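Local atomic coordinates of arginine decarboxylase (Campylobacter jejuni subsp. jejuni, PDB entry 3NZP), a protein that probably catalyses the pyridoxal phosphate-dependent decarboxylation of arginine to agmatine, an early step in bacterial spermidine biosynthesis. Residues I23-K28 / I538-K543; L465-E470 / H500-E505. One frame throughout, in Å; residues are numbered along the deposited sequence.

Interaction 1 (I23-K28 / I538-K543)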
loop_
_atom_site.group_PDB
_atom_site.type_symbol
_atom_site.label_atom_id
_atom_site.label_comp_id
_atom_site.label_asym_id
_atom_site.label_seq_id
_atom_site.Cartn_x
_atom_site.Cartn_y
_atom_site.Cartn_z
ATOM N N ILE B 23 27.255 8.220 10.449
ATOM C CA ILE B 23 26.412 8.379 11.619
ATOM C C ILE B 23 27.181 9.291 12.568
ATOM O O ILE B 23 28.250 8.933 13.056
ATOM C CB ILE B 23 26.162 7.027 12.304
ATOM C CG1 ILE B 23 25.508 6.048 11.322
ATOM C CG2 ILE B 23 25.337 7.240 13.547
ATOM C CD1 ILE B 23 24.246 6.553 10.643
ATOM N N ASN B 24 26.655 10.479 12.819
ATOM C CA ASN B 24 27.344 11.402 13.696
ATOM C C ASN B 24 27.247 10.949 15.146
ATOM O O ASN B 24 26.463 11.497 15.916
ATOM C CB ASN B 24 26.756 12.805 13.552
ATOM C CG ASN B 24 27.694 13.868 14.057
ATOM O OD1 ASN B 24 27.953 13.966 15.253
ATOM N ND2 ASN B 24 28.235 14.662 13.137
ATOM N N TYR B 25 28.031 9.944 15.523
ATOM C CA TYR B 25 27.986 9.448 16.892
ATOM C C TYR B 25 29.374 9.339 17.525
ATOM O O TYR B 25 29.801 10.238 18.263
ATOM C CB TYR B 25 27.266 8.097 16.946
ATOM C CG TYR B 25 27.073 7.551 18.351
ATOM C CD1 TYR B 25 27.080 6.170 18.591
ATOM C CD2 TYR B 25 26.935 8.407 19.447
ATOM C CE1 TYR B 25 26.969 5.657 19.893
ATOM C CE2 TYR B 25 26.822 7.904 20.749
ATOM C CZ TYR B 25 26.844 6.530 20.966
ATOM O OH TYR B 25 26.772 6.041 22.248
ATOM N N GLU B 26 30.088 8.252 17.270
ATOM C CA GLU B 26 31.418 8.118 17.854
ATOM C C GLU B 26 32.419 8.569 16.806
ATOM O O GLU B 26 32.551 9.763 16.541
ATOM C CB GLU B 26 31.696 6.663 18.238
ATOM C CG GLU B 26 32.292 6.508 19.611
ATOM C CD GLU B 26 31.257 6.666 20.712
ATOM O OE1 GLU B 26 31.625 6.548 21.904
ATOM O OE2 GLU B 26 30.075 6.906 20.387
ATOM N N LYS B 27 33.116 7.607 16.206
ATOM C CA LYS B 27 34.075 7.903 15.152
ATOM C C LYS B 27 33.352 8.323 13.875
ATOM O O LYS B 27 33.977 8.463 12.823
ATOM C CB LYS B 27 34.942 6.685 14.841
ATOM C CG LYS B 27 36.178 6.554 15.722
ATOM C CD LYS B 27 35.844 6.108 17.133
ATOM C CE LYS B 27 35.618 4.610 17.179
ATOM N NZ LYS B 27 36.818 3.821 16.769
ATOM N N LYS B 28 32.042 8.522 13.961
ATOM C CA LYS B 28 31.274 8.925 12.795
ATOM C C LYS B 28 31.442 7.901 11.668
ATOM O O LYS B 28 31.876 8.246 10.556
ATOM C CB LYS B 28 31.737 10.304 12.321
ATOM C CG LYS B 28 31.790 11.345 13.430
ATOM C CD LYS B 28 32.160 12.722 12.895
ATOM C CE LYS B 28 32.440 13.681 14.034
ATOM N NZ LYS B 28 31.267 13.744 14.945
ATOM N N ILE B 538 22.922 -2.190 13.276
ATOM C CA ILE B 538 24.273 -1.686 13.503
ATOM C C ILE B 538 24.465 -1.013 14.857
ATOM O O ILE B 538 23.815 -0.010 15.159
ATOM C CB ILE B 538 24.671 -0.683 12.407
ATOM C CG1 ILE B 538 24.381 -1.282 11.036
ATOM C CG2 ILE B 538 26.140 -0.362 12.504
ATOM C CD1 ILE B 538 24.934 -2.675 10.871
ATOM N N SER B 539 25.363 -1.568 15.667
ATOM C CA SER B 539 25.655 -1.014 16.984
ATOM C C SER B 539 26.905 -0.160 16.901
ATOM O O SER B 539 27.849 -0.499 16.199
ATOM C CB SER B 539 25.872 -2.133 17.994
ATOM O OG SER B 539 26.007 -1.594 19.296
ATOM N N ILE B 540 26.927 0.947 17.625
ATOM C CA ILE B 540 28.084 1.822 17.569
ATOM C C ILE B 540 28.584 2.184 18.961
ATOM O O ILE B 540 27.787 2.411 19.876
ATOM C CB ILE B 540 27.730 3.116 16.812
ATOM C CG1 ILE B 540 27.086 2.794 15.461
ATOM C CG2 ILE B 540 28.972 3.920 16.562
ATOM C CD1 ILE B 540 26.684 4.032 14.664
ATOM N N ASN B 541 29.904 2.232 19.127
ATOM C CA ASN B 541 30.506 2.596 20.417
ATOM C C ASN B 541 31.841 3.302 20.192
ATOM O O ASN B 541 32.166 3.670 19.060
ATOM C CB ASN B 541 30.701 1.356 21.295
ATOM C CG ASN B 541 31.745 0.411 20.745
ATOM O OD1 ASN B 541 32.109 0.481 19.571
ATOM N ND2 ASN B 541 32.225 -0.494 21.593
ATOM N N GLU B 542 32.606 3.499 21.262
ATOM C CA GLU B 542 33.895 4.183 21.160
ATOM C C GLU B 542 34.921 3.403 20.339
ATOM O O GLU B 542 35.845 3.991 19.775
ATOM C CB GLU B 542 34.458 4.475 22.559
ATOM C CG GLU B 542 34.692 3.237 23.425
ATOM C CD GLU B 542 33.490 2.855 24.275
ATOM O OE1 GLU B 542 33.168 3.606 25.224
ATOM O OE2 GLU B 542 32.869 1.805 24.000
ATOM N N LYS B 543 34.749 2.084 20.274
ATOM C CA LYS B 543 35.651 1.196 19.529
ATOM C C LYS B 543 35.341 1.233 18.031
ATOM O O LYS B 543 36.211 0.988 17.199
ATOM C CB LYS B 543 35.497 -0.248 20.030
ATOM C CG LYS B 543 35.430 -0.396 21.542
ATOM C CD LYS B 543 36.724 0.041 22.208
ATOM C CE LYS B 543 36.595 0.067 23.728
ATOM N NZ LYS B 543 36.134 -1.234 24.294
#
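Ile540 sets CG1 anti to its own carbonyl carbon, beside the backbone N (chi1 -51°), and a fully extended chi2 of 179° places CD1 at the end of that branch, where it touches Ile23. Tyr25 meets the same residue from the other segment; its chi1 of -175° carries the ring base CG away from its own backbone N. The CD1/CE1 edge of the ring lies against Ile540. The two apolar touches use different branches of one isoleucine: Ile540 CD1 lies 3.7 Å from Ile23 CG2, while Ile540 CG2 lies 3.6 Å from Tyr25 CD1. Ile540 CB sits in the plane of the phenol ring, at its edge, and Ile540 O also approaches that edge, 3.3 Å from Tyr25 CE1. The ring itself stacks on His53.

Beyond this apolar part the contact becomes polar and more exposed. The backbones come nearest at Glu26 and Glu542, whose CA atoms are 5.7 Å apart. The Glu26 side chain, bent at chi2, lays its carboxylate alongside the Asn541-Glu542 peptide without a hydrogen bond; its OE1 is 4.7 Å from Glu542 OE1, a separation at which the two acids would be expected to repel mildly. A weak hydrogen bond from Lys27 NZ to Lys543 O, 2.9 Å away, is doubtful, because the lysine end is modelled too close to Glu542 O. The Asn541 side chain points away from the contact, and its OD1 accepts the N-H of Gly544.

Asn24 centres an inverse gamma turn, bending the chain sharply after strand 21-23. Strands 534-540 and 545-551 are antiparallel, and the turn around Asn541 to Gly544 joins them in a beta hairpin. The arrangement is a loop leaning on a hairpin turn, in the beta domain that accompanies the pyridoxal-binding barrel in fold-type III decarboxylases.

Interaction 2 (L465-E470 / H500-E505)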
loop_
_atom_site.group_PDB
_atom_site.type_symbol
_atom_site.label_atom_id
_atom_site.label_comp_id
_atom_site.label_asym_id
_atom_site.label_seq_id
_atom_site.Cartn_x
_atom_site.Cartn_y
_atom_site.Cartn_z
ATOM N N LEU B 465 25.685 7.406 -0.946
ATOM C CA LEU B 465 26.409 7.097 0.275
ATOM C C LEU B 465 27.827 7.637 0.318
ATOM O O LEU B 465 28.417 7.769 1.392
ATOM C CB LEU B 465 26.439 5.592 0.507
ATOM C CG LEU B 465 25.262 5.056 1.325
ATOM C CD1 LEU B 465 23.957 5.368 0.614
ATOM C CD2 LEU B 465 25.435 3.554 1.526
ATOM N N ASP B 466 28.371 7.946 -0.850
ATOM C CA ASP B 466 29.729 8.451 -0.945
ATOM C C ASP B 466 29.854 9.342 -2.170
ATOM O O ASP B 466 28.865 9.631 -2.851
ATOM C CB ASP B 466 30.709 7.281 -1.059
ATOM C CG ASP B 466 30.598 6.553 -2.392
ATOM O OD1 ASP B 466 31.337 5.563 -2.602
ATOM O OD2 ASP B 466 29.772 6.967 -3.242
ATOM N N ARG B 467 31.084 9.761 -2.448
ATOM C CA ARG B 467 31.377 10.621 -3.585
ATOM C C ARG B 467 30.719 11.992 -3.381
ATOM O O ARG B 467 30.396 12.693 -4.339
ATOM C CB ARG B 467 30.864 9.968 -4.867
ATOM C CG ARG B 467 31.764 10.174 -6.063
ATOM C CD ARG B 467 31.159 9.538 -7.294
ATOM N NE ARG B 467 30.987 8.100 -7.108
ATOM C CZ ARG B 467 31.842 7.178 -7.537
ATOM N NH1 ARG B 467 31.591 5.891 -7.307
ATOM N NH2 ARG B 467 32.930 7.547 -8.212
ATOM N N LEU B 468 30.545 12.368 -2.116
ATOM C CA LEU B 468 29.918 13.637 -1.740
ATOM C C LEU B 468 30.856 14.828 -1.837
ATOM O O LEU B 468 30.406 15.975 -1.936
ATOM C CB LEU B 468 29.363 13.534 -0.318
ATOM C CG LEU B 468 28.207 12.539 -0.191
ATOM C CD1 LEU B 468 27.923 12.235 1.281
ATOM C CD2 LEU B 468 26.984 13.120 -0.896
ATOM N N ASP B 469 32.158 14.552 -1.788
ATOM C CA ASP B 469 33.175 15.597 -1.890
ATOM C C ASP B 469 33.182 16.155 -3.321
ATOM O O ASP B 469 33.760 17.207 -3.584
ATOM C CB ASP B 469 34.545 15.021 -1.519
ATOM C CG ASP B 469 34.871 13.736 -2.277
ATOM O OD1 ASP B 469 35.808 13.021 -1.858
ATOM O OD2 ASP B 469 34.200 13.434 -3.288
ATOM N N GLU B 470 32.517 15.442 -4.231
ATOM C CA GLU B 470 32.406 15.836 -5.635
ATOM C C GLU B 470 31.023 16.410 -5.900
ATOM O O GLU B 470 30.054 16.040 -5.245
ATOM C CB GLU B 470 32.612 14.629 -6.540
ATOM C CG GLU B 470 33.979 14.006 -6.426
ATOM C CD GLU B 470 34.035 12.627 -7.052
ATOM O OE1 GLU B 470 33.629 12.485 -8.232
ATOM O OE2 GLU B 470 34.487 11.684 -6.357
ATOM N N HIS B 500 25.856 11.785 -9.157
ATOM C CA HIS B 500 27.120 11.773 -9.877
ATOM C C HIS B 500 27.091 10.827 -11.073
ATOM O O HIS B 500 26.464 9.770 -11.032
ATOM C CB HIS B 500 28.261 11.394 -8.927
ATOM C CG HIS B 500 28.248 12.157 -7.639
ATOM N ND1 HIS B 500 27.367 11.874 -6.617
ATOM C CD2 HIS B 500 28.985 13.213 -7.216
ATOM C CE1 HIS B 500 27.561 12.719 -5.622
ATOM N NE2 HIS B 500 28.537 13.543 -5.961
ATOM N N ASP B 501 27.759 11.226 -12.148
ATOM C CA ASP B 501 27.817 10.408 -13.350
ATOM C C ASP B 501 28.838 9.310 -13.106
ATOM O O ASP B 501 30.035 9.526 -13.255
ATOM C CB ASP B 501 28.253 11.253 -14.547
ATOM C CG ASP B 501 28.230 10.474 -15.842
ATOM O OD1 ASP B 501 28.561 11.055 -16.892
ATOM O OD2 ASP B 501 27.876 9.275 -15.805
ATOM N N VAL B 502 28.368 8.132 -12.728
ATOM C CA VAL B 502 29.277 7.036 -12.448
ATOM C C VAL B 502 29.145 5.902 -13.455
ATOM O O VAL B 502 28.196 5.861 -14.233
ATOM C CB VAL B 502 29.025 6.481 -11.037
ATOM C CG1 VAL B 502 29.321 7.554 -9.993
ATOM C CG2 VAL B 502 27.583 6.018 -10.926
ATOM N N ASP B 503 30.110 4.987 -13.438
ATOM C CA ASP B 503 30.096 3.839 -14.334
ATOM C C ASP B 503 29.752 2.597 -13.519
ATOM O O ASP B 503 30.602 2.057 -12.809
ATOM C CB ASP B 503 31.468 3.664 -14.987
ATOM C CG ASP B 503 31.475 2.580 -16.053
ATOM O OD1 ASP B 503 32.537 2.367 -16.675
ATOM O OD2 ASP B 503 30.417 1.944 -16.271
ATOM N N VAL B 504 28.506 2.146 -13.620
ATOM C CA VAL B 504 28.044 0.980 -12.869
ATOM C C VAL B 504 28.978 -0.224 -12.878
ATOM O O VAL B 504 29.226 -0.836 -11.832
ATOM C CB VAL B 504 26.674 0.520 -13.371
ATOM C CG1 VAL B 504 25.622 1.529 -12.963
ATOM C CG2 VAL B 504 26.703 0.366 -14.889
ATOM N N GLU B 505 29.495 -0.562 -14.058
ATOM C CA GLU B 505 30.390 -1.704 -14.202
ATOM C C GLU B 505 31.836 -1.407 -13.786
ATOM O O GLU B 505 32.612 -2.326 -13.529
ATOM C CB GLU B 505 30.350 -2.210 -15.645
ATOM C CG GLU B 505 30.559 -1.133 -16.695
ATOM C CD GLU B 505 30.504 -1.686 -18.111
ATOM O OE1 GLU B 505 29.480 -2.306 -18.471
ATOM O OE2 GLU B 505 31.484 -1.505 -18.867
#
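His500 and Glu470 are joined by the hydrogen bond that carries the polar side of this contact. The imidazole NE2 donates to Glu470 O over 3.0 Å, with an N-H...O angle of 149°. The acceptor lies nearly in the plane of the ring, whereas the donor stands well above the plane of the carbonyl group. Arg467 O stands over the ring face above NE2, on the side of Arg467 CB, and is no hydrogen-bond partner. With ND1 bonded to Tyr509 OH, both ring nitrogens have partners and the rotation of the imidazole is fixed from two ends.

Carbon-to-ring contact adds a second layer. Arg467 CB stands over the centre of the His500 ring at 4.2 Å, only 2° off the ring normal, a CH-pi contact with the face. From there the arginine chain runs past the histidine in the opposite sense, and Arg467 CD comes within 3.8 Å of His500 CB.

Van der Waals packing takes over further along. The arginine bends at chi3 (-61°), which places NE near Val502, and the methyl Val502 CG1 lies over one face of the guanidinium, offset toward its rim, 3.4 Å from Arg467 NE, while NH2 of the same group forms a salt bridge with Glu507. Glu470 CB adds a lighter touch on His500 CD2 at 4.0 Å.

His500 is buried, with Tyr4, Pro464 and Pro472 packed about its side chain and its carbonyl bonded to Tyr440 OH of strand 438-442. Leu465, just after strand 462-464, packs on helix 31-40 and strand 330-341, while Val504 rests on Leu339 as the chain approaches strand 510-513.

In the fold
From the N terminus the chain forms the small hairpin 14-16/21-23 and at once enters the loop of interaction 1, which joins it to the hairpin of strands 534-540 and 545-551 after 509 residues, pyridoxal-binding barrel included. Interaction 2 closes a far shorter loop of 29 residues wholly within that span, tying the loop after strand 462-464 to the one leading into strand 510-513; the two nest and do not cross. The short loop includes Cys483, probably the proton donor, though neither contact lies at the pyridoxal phosphate pocket or at Cys483. Their centres are 24 Å apart. The N-terminal hairpin lies near both: Ile23 belongs to interaction 1, while Gly19 and Val21 form backbone bonds with Leu468 and Leu465.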